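PDB 3ZXK: HIAXHD3 from Humicola insolens, which removes arabinofuranosyl side chains from its polysaccharide substrate by hydrolysis, as a family 43 glycoside hydrolase whose active site has been engineered to add endo-xylanase activity. Local coordinates for residues G353-T358 with G521-V526; F385-R390 with F510-F515. One frame throughout, in Å; residues are numbered along the deposited sequence.

The two contacts illustrate two ways in which a beta sandwich is held together: contact 1 pairs strands edge to edge within one sheet, and contact 2 packs one sheet against the other. Their centres lie about 8 Å apart. Strand 523-533 borders both 354-357 and 380-388, and Lys525 O probably accepts a hydrogen bond from Asp388 N at 2.8 Å. Between the sheets, Asn514 ND2 probably donates to Leu356 O at 2.9 Å. Both strands of contact 2 fall between 353-358 and 521-526 in sequence. Both contacts belong to the concanavalin A-like domain, which also supplies Phe469 and Trp502 to the glycan pocket; neither contact includes a pocket residue.

Contact 1: G353-T358 with G521-V526; sequences GLILRT and GGEVKV
Arg357 and Glu523 rise in parallel from one face of a two-strand ladder, and Glu523 can be followed atom by atom. Its CB rests 3.5 Å from Leu356 O and also touches Arg357 CG. The first torsion (chi1 72°) sets CG between the backbone N and the carbonyl carbon, and the chain runs extended beyond it. CD then lies near Ile355 CG2, and the carboxylate divides its work: OE2 packs against the Ile355 methyls, 3.6 Å from CG2, while OE1 takes the salt bridge from Arg357 NE at 3.0 Å. That bond is bent, 147° at the hydrogen, and reaches OE1 on its syn side but 34° out of the carboxylate plane. Ile355 CD1 continues the row onto the Lys525 CB and CG atoms.

On the other face Leu356 CD1 meets Val526 CG2 at 3.9 Å, and Leu356 CB meets Val524 CG2. These side chains turn inward, with Leu356 and Val526 reaching Val512 of strand 509-516. Between the two faces, Leu354 and Val526 exchange two backbone bonds, as do Leu356 and Val524. Thr358 N adds one to Gly522 O at 3.0 Å, and a water accepts from both Thr358 OG1 and Gly522 N, tying the ends together beyond the ladder. Polar and mixed contacts on one face, aliphatic ones on the other: this is an antiparallel pair within one sheet of a concanavalin A-like beta sandwich, where strand 523-533 joins 354-357 to 380-388.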
# COMPACT_ATOMS: atom_id res chain seq x y z
N GLY A 353 -12.88 -14.32 -15.10
CA GLY A 353 -12.13 -15.34 -14.40
C GLY A 353 -10.64 -15.19 -14.60
O GLY A 353 -10.17 -14.73 -15.64
N LEU A 354 -9.92 -15.55 -13.54
CA LEU A 354 -8.47 -15.52 -13.53
C LEU A 354 -7.91 -16.95 -13.49
O LEU A 354 -8.21 -17.72 -12.57
CB LEU A 354 -7.98 -14.75 -12.29
CG LEU A 354 -6.47 -14.81 -11.93
CD1 LEU A 354 -5.64 -14.11 -13.01
CD2 LEU A 354 -6.19 -14.21 -10.55
N ILE A 355 -7.10 -17.32 -14.49
CA ILE A 355 -6.39 -18.61 -14.45
C ILE A 355 -5.03 -18.42 -13.81
O ILE A 355 -4.24 -17.55 -14.22
CB ILE A 355 -6.18 -19.18 -15.87
CG1 ILE A 355 -7.54 -19.37 -16.56
CG2 ILE A 355 -5.31 -20.44 -15.85
CD1 ILE A 355 -8.28 -20.58 -16.08
N LEU A 356 -4.79 -19.16 -12.72
CA LEU A 356 -3.46 -19.23 -12.09
C LEU A 356 -2.87 -20.61 -12.39
O LEU A 356 -3.36 -21.64 -11.84
CB LEU A 356 -3.57 -19.04 -10.58
CG LEU A 356 -4.07 -17.70 -10.03
CD1 LEU A 356 -4.17 -17.72 -8.50
CD2 LEU A 356 -3.10 -16.60 -10.47
N ARG A 357 -1.90 -20.67 -13.31
CA ARG A 357 -1.13 -21.89 -13.51
C ARG A 357 -0.01 -21.96 -12.50
O ARG A 357 0.60 -20.95 -12.22
CB ARG A 357 -0.53 -21.95 -14.92
CG ARG A 357 -1.61 -21.97 -16.00
CD ARG A 357 -1.04 -22.21 -17.37
NE ARG A 357 -2.11 -22.58 -18.31
CZ ARG A 357 -1.94 -22.66 -19.62
NH1 ARG A 357 -0.76 -22.34 -20.17
NH2 ARG A 357 -2.98 -23.00 -20.37
N THR A 358 0.25 -23.13 -11.91
CA THR A 358 1.41 -23.19 -11.00
C THR A 358 2.69 -22.67 -11.69
O THR A 358 3.00 -23.04 -12.84
CB THR A 358 1.62 -24.61 -10.47
OG1 THR A 358 1.73 -25.54 -11.57
CG2 THR A 358 0.43 -25.03 -9.61
N GLY A 521 2.24 -27.61 -14.43
CA GLY A 521 1.24 -28.13 -15.36
C GLY A 521 -0.17 -27.96 -14.85
O GLY A 521 -1.12 -27.91 -15.65
N GLY A 522 -0.31 -27.85 -13.53
CA GLY A 522 -1.62 -27.63 -12.89
C GLY A 522 -2.11 -26.21 -12.98
O GLY A 522 -1.33 -25.27 -13.24
N GLU A 523 -3.42 -26.05 -12.81
CA GLU A 523 -4.01 -24.71 -12.76
C GLU A 523 -5.32 -24.70 -12.02
O GLU A 523 -6.03 -25.72 -11.90
CB GLU A 523 -4.20 -24.12 -14.18
CG GLU A 523 -5.30 -24.76 -14.98
CD GLU A 523 -5.33 -24.23 -16.41
OE1 GLU A 523 -4.29 -24.27 -17.10
OE2 GLU A 523 -6.38 -23.76 -16.87
N VAL A 524 -5.64 -23.52 -11.50
CA VAL A 524 -6.93 -23.27 -10.94
C VAL A 524 -7.52 -22.03 -11.59
O VAL A 524 -6.80 -21.22 -12.18
CB VAL A 524 -6.88 -23.11 -9.39
CG1 VAL A 524 -6.24 -24.34 -8.73
CG2 VAL A 524 -6.17 -21.84 -8.99
N LYS A 525 -8.84 -21.87 -11.46
CA LYS A 525 -9.50 -20.69 -11.94
C LYS A 525 -10.09 -19.97 -10.73
O LYS A 525 -10.86 -20.58 -9.97
CB LYS A 525 -10.62 -21.06 -12.94
CG LYS A 525 -11.39 -19.84 -13.49
CD LYS A 525 -12.30 -20.17 -14.67
CE LYS A 525 -13.44 -21.09 -14.29
NZ LYS A 525 -14.31 -21.34 -15.47
N VAL A 526 -9.75 -18.71 -10.58
CA VAL A 526 -10.37 -17.88 -9.56
C VAL A 526 -11.56 -17.20 -10.20
O VAL A 526 -11.40 -16.37 -11.11
CB VAL A 526 -9.37 -16.85 -8.99
CG1 VAL A 526 -9.93 -16.27 -7.72
CG2 VAL A 526 -8.03 -17.52 -8.71
O HOH W 1 1.30 -28.18 -11.33
O HOH W 2 1.62 -24.83 -14.49

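Contact 2: F385-R390 with F510-F515; sequences FRLDVR and FGVFNF
Phe385 lays its ring against Val512 across the interior between two sheets, and two kinds of interaction cross the contact. The first is CH-pi: Val512 CB stands over one face of the ring, 4.0 Å from its centroid and 26° off the normal, displaced toward the rim at CD1 and CE1. The CA-CB bond of Phe385 already points toward 510-515, and chi1 of -71° places CG anti to the carbonyl carbon, from where the ring reaches Val512.

The second kind is apolar and backbone packing. Val512 CG1, held between its backbone N and carbonyl carbon, meets Phe385 CE1 at 3.7 Å. Its other methyl, CG2, reaches Leu387 CD2 at 4.1 Å, where Leu387 and Val512 run past one another antiparallel. Thus one valine spans two side chains of the facing strand. Toward its far end the ring meets backbone, with CZ 3.6 Å from Gly511 C and CE2 3.5 Å from Gly511 O, an oblique approach. Phe510 CB also approaches the ring obliquely, and Phe529 and Trp333 add further aromatic neighbours.

Separately, polar bonds within 385-390 mark the end of strand 380-388. Asp388 OD1 accepts from Arg390 N at 3.1 Å, closing an Asx turn. Arg390 also grips the carboxylate side-on, NE to OD1 and NH2 to OD2, the latter at 2.8 Å. Two donors on OD1 and one on OD2 would fix the rotation of the carboxylate.

The axes of the two short strand segments come within 9.4 Å at 13°, a separation filled by side chains. A concanavalin A-like sandwich consists of two antiparallel sheets packed face to face around such an aromatic and aliphatic interior, and here 380-388 and 509-516 lie in opposing sheets.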
# COMPACT_ATOMS: atom_id res chain seq x y z
N PHE A 385 -13.01 -16.04 -1.57
CA PHE A 385 -12.57 -16.43 -2.91
C PHE A 385 -13.41 -17.60 -3.41
O PHE A 385 -13.67 -18.56 -2.67
CB PHE A 385 -11.10 -16.86 -2.88
CG PHE A 385 -10.13 -15.73 -2.67
CD1 PHE A 385 -9.65 -15.00 -3.77
CD2 PHE A 385 -9.67 -15.42 -1.39
CE1 PHE A 385 -8.73 -13.98 -3.57
CE2 PHE A 385 -8.75 -14.41 -1.20
CZ PHE A 385 -8.28 -13.69 -2.28
N ARG A 386 -13.82 -17.53 -4.67
CA ARG A 386 -14.60 -18.57 -5.31
C ARG A 386 -13.71 -19.18 -6.42
O ARG A 386 -13.22 -18.44 -7.28
CB ARG A 386 -15.89 -17.97 -5.87
CG ARG A 386 -16.84 -18.98 -6.48
CD ARG A 386 -17.94 -18.29 -7.25
NE ARG A 386 -18.88 -19.26 -7.79
CZ ARG A 386 -20.02 -18.92 -8.38
NH1 ARG A 386 -20.35 -17.64 -8.50
NH2 ARG A 386 -20.83 -19.86 -8.83
N LEU A 387 -13.47 -20.49 -6.35
CA LEU A 387 -12.51 -21.17 -7.25
C LEU A 387 -13.07 -22.38 -7.94
O LEU A 387 -13.97 -23.04 -7.41
CB LEU A 387 -11.23 -21.58 -6.50
CG LEU A 387 -10.44 -20.44 -5.85
CD1 LEU A 387 -10.84 -20.28 -4.40
CD2 LEU A 387 -8.96 -20.75 -6.00
N ASP A 388 -12.57 -22.64 -9.14
CA ASP A 388 -12.72 -23.95 -9.78
C ASP A 388 -11.33 -24.63 -9.75
O ASP A 388 -10.38 -24.14 -10.37
CB ASP A 388 -13.21 -23.76 -11.21
CG ASP A 388 -13.29 -25.05 -12.03
OD1 ASP A 388 -12.80 -26.14 -11.61
OD2 ASP A 388 -13.83 -24.96 -13.16
N VAL A 389 -11.19 -25.74 -9.02
CA VAL A 389 -9.87 -26.33 -8.81
C VAL A 389 -9.69 -27.69 -9.51
O VAL A 389 -8.77 -28.46 -9.20
CB VAL A 389 -9.50 -26.47 -7.31
CG1 VAL A 389 -9.53 -25.11 -6.61
CG2 VAL A 389 -10.42 -27.47 -6.61
N ARG A 390 -10.55 -27.98 -10.49
CA ARG A 390 -10.47 -29.25 -11.22
C ARG A 390 -9.13 -29.45 -11.92
O ARG A 390 -8.70 -30.59 -12.11
CB ARG A 390 -11.62 -29.44 -12.20
CG ARG A 390 -12.96 -29.62 -11.50
CD ARG A 390 -14.09 -29.57 -12.49
NE ARG A 390 -14.02 -28.32 -13.26
CZ ARG A 390 -14.67 -28.11 -14.40
NH1 ARG A 390 -15.43 -29.07 -14.91
NH2 ARG A 390 -14.56 -26.95 -15.03
N PHE A 510 -5.26 -10.28 2.29
CA PHE A 510 -5.97 -11.44 1.74
C PHE A 510 -5.25 -11.83 0.44
O PHE A 510 -4.85 -10.96 -0.35
CB PHE A 510 -7.42 -11.11 1.34
CG PHE A 510 -8.35 -10.81 2.49
CD1 PHE A 510 -8.43 -11.64 3.61
CD2 PHE A 510 -9.22 -9.74 2.38
CE1 PHE A 510 -9.34 -11.35 4.63
CE2 PHE A 510 -10.14 -9.45 3.39
CZ PHE A 510 -10.19 -10.26 4.51
N GLY A 511 -5.07 -13.12 0.21
CA GLY A 511 -4.47 -13.55 -1.03
C GLY A 511 -4.94 -14.89 -1.53
O GLY A 511 -5.54 -15.67 -0.80
N VAL A 512 -4.66 -15.14 -2.81
CA VAL A 512 -4.92 -16.43 -3.43
C VAL A 512 -3.61 -16.92 -4.05
O VAL A 512 -2.86 -16.13 -4.64
CB VAL A 512 -6.08 -16.38 -4.45
CG1 VAL A 512 -5.90 -15.30 -5.51
CG2 VAL A 512 -6.33 -17.77 -5.04
N PHE A 513 -3.30 -18.20 -3.85
CA PHE A 513 -2.04 -18.79 -4.31
C PHE A 513 -2.29 -20.11 -5.01
O PHE A 513 -3.33 -20.74 -4.84
CB PHE A 513 -1.09 -19.00 -3.13
CG PHE A 513 -1.56 -20.05 -2.13
CD1 PHE A 513 -2.42 -19.69 -1.08
CD2 PHE A 513 -1.19 -21.39 -2.25
CE1 PHE A 513 -2.86 -20.64 -0.17
CE2 PHE A 513 -1.61 -22.33 -1.33
CZ PHE A 513 -2.47 -21.96 -0.31
N ASN A 514 -1.29 -20.54 -5.76
CA ASN A 514 -1.32 -21.84 -6.40
C ASN A 514 0.13 -22.19 -6.75
O ASN A 514 0.78 -21.47 -7.51
CB ASN A 514 -2.19 -21.82 -7.65
CG ASN A 514 -2.32 -23.19 -8.26
OD1 ASN A 514 -2.17 -24.19 -7.56
ND2 ASN A 514 -2.61 -23.24 -9.56
N PHE A 515 0.66 -23.25 -6.14
CA PHE A 515 2.01 -23.73 -6.46
C PHE A 515 2.05 -25.24 -6.42
O PHE A 515 1.05 -25.89 -6.05
CB PHE A 515 3.08 -23.10 -5.53
CG PHE A 515 2.95 -23.46 -4.08
CD1 PHE A 515 2.15 -22.70 -3.22
CD2 PHE A 515 3.65 -24.54 -3.56
CE1 PHE A 515 2.03 -23.04 -1.88
CE2 PHE A 515 3.52 -24.89 -2.21
CZ PHE A 515 2.73 -24.13 -1.36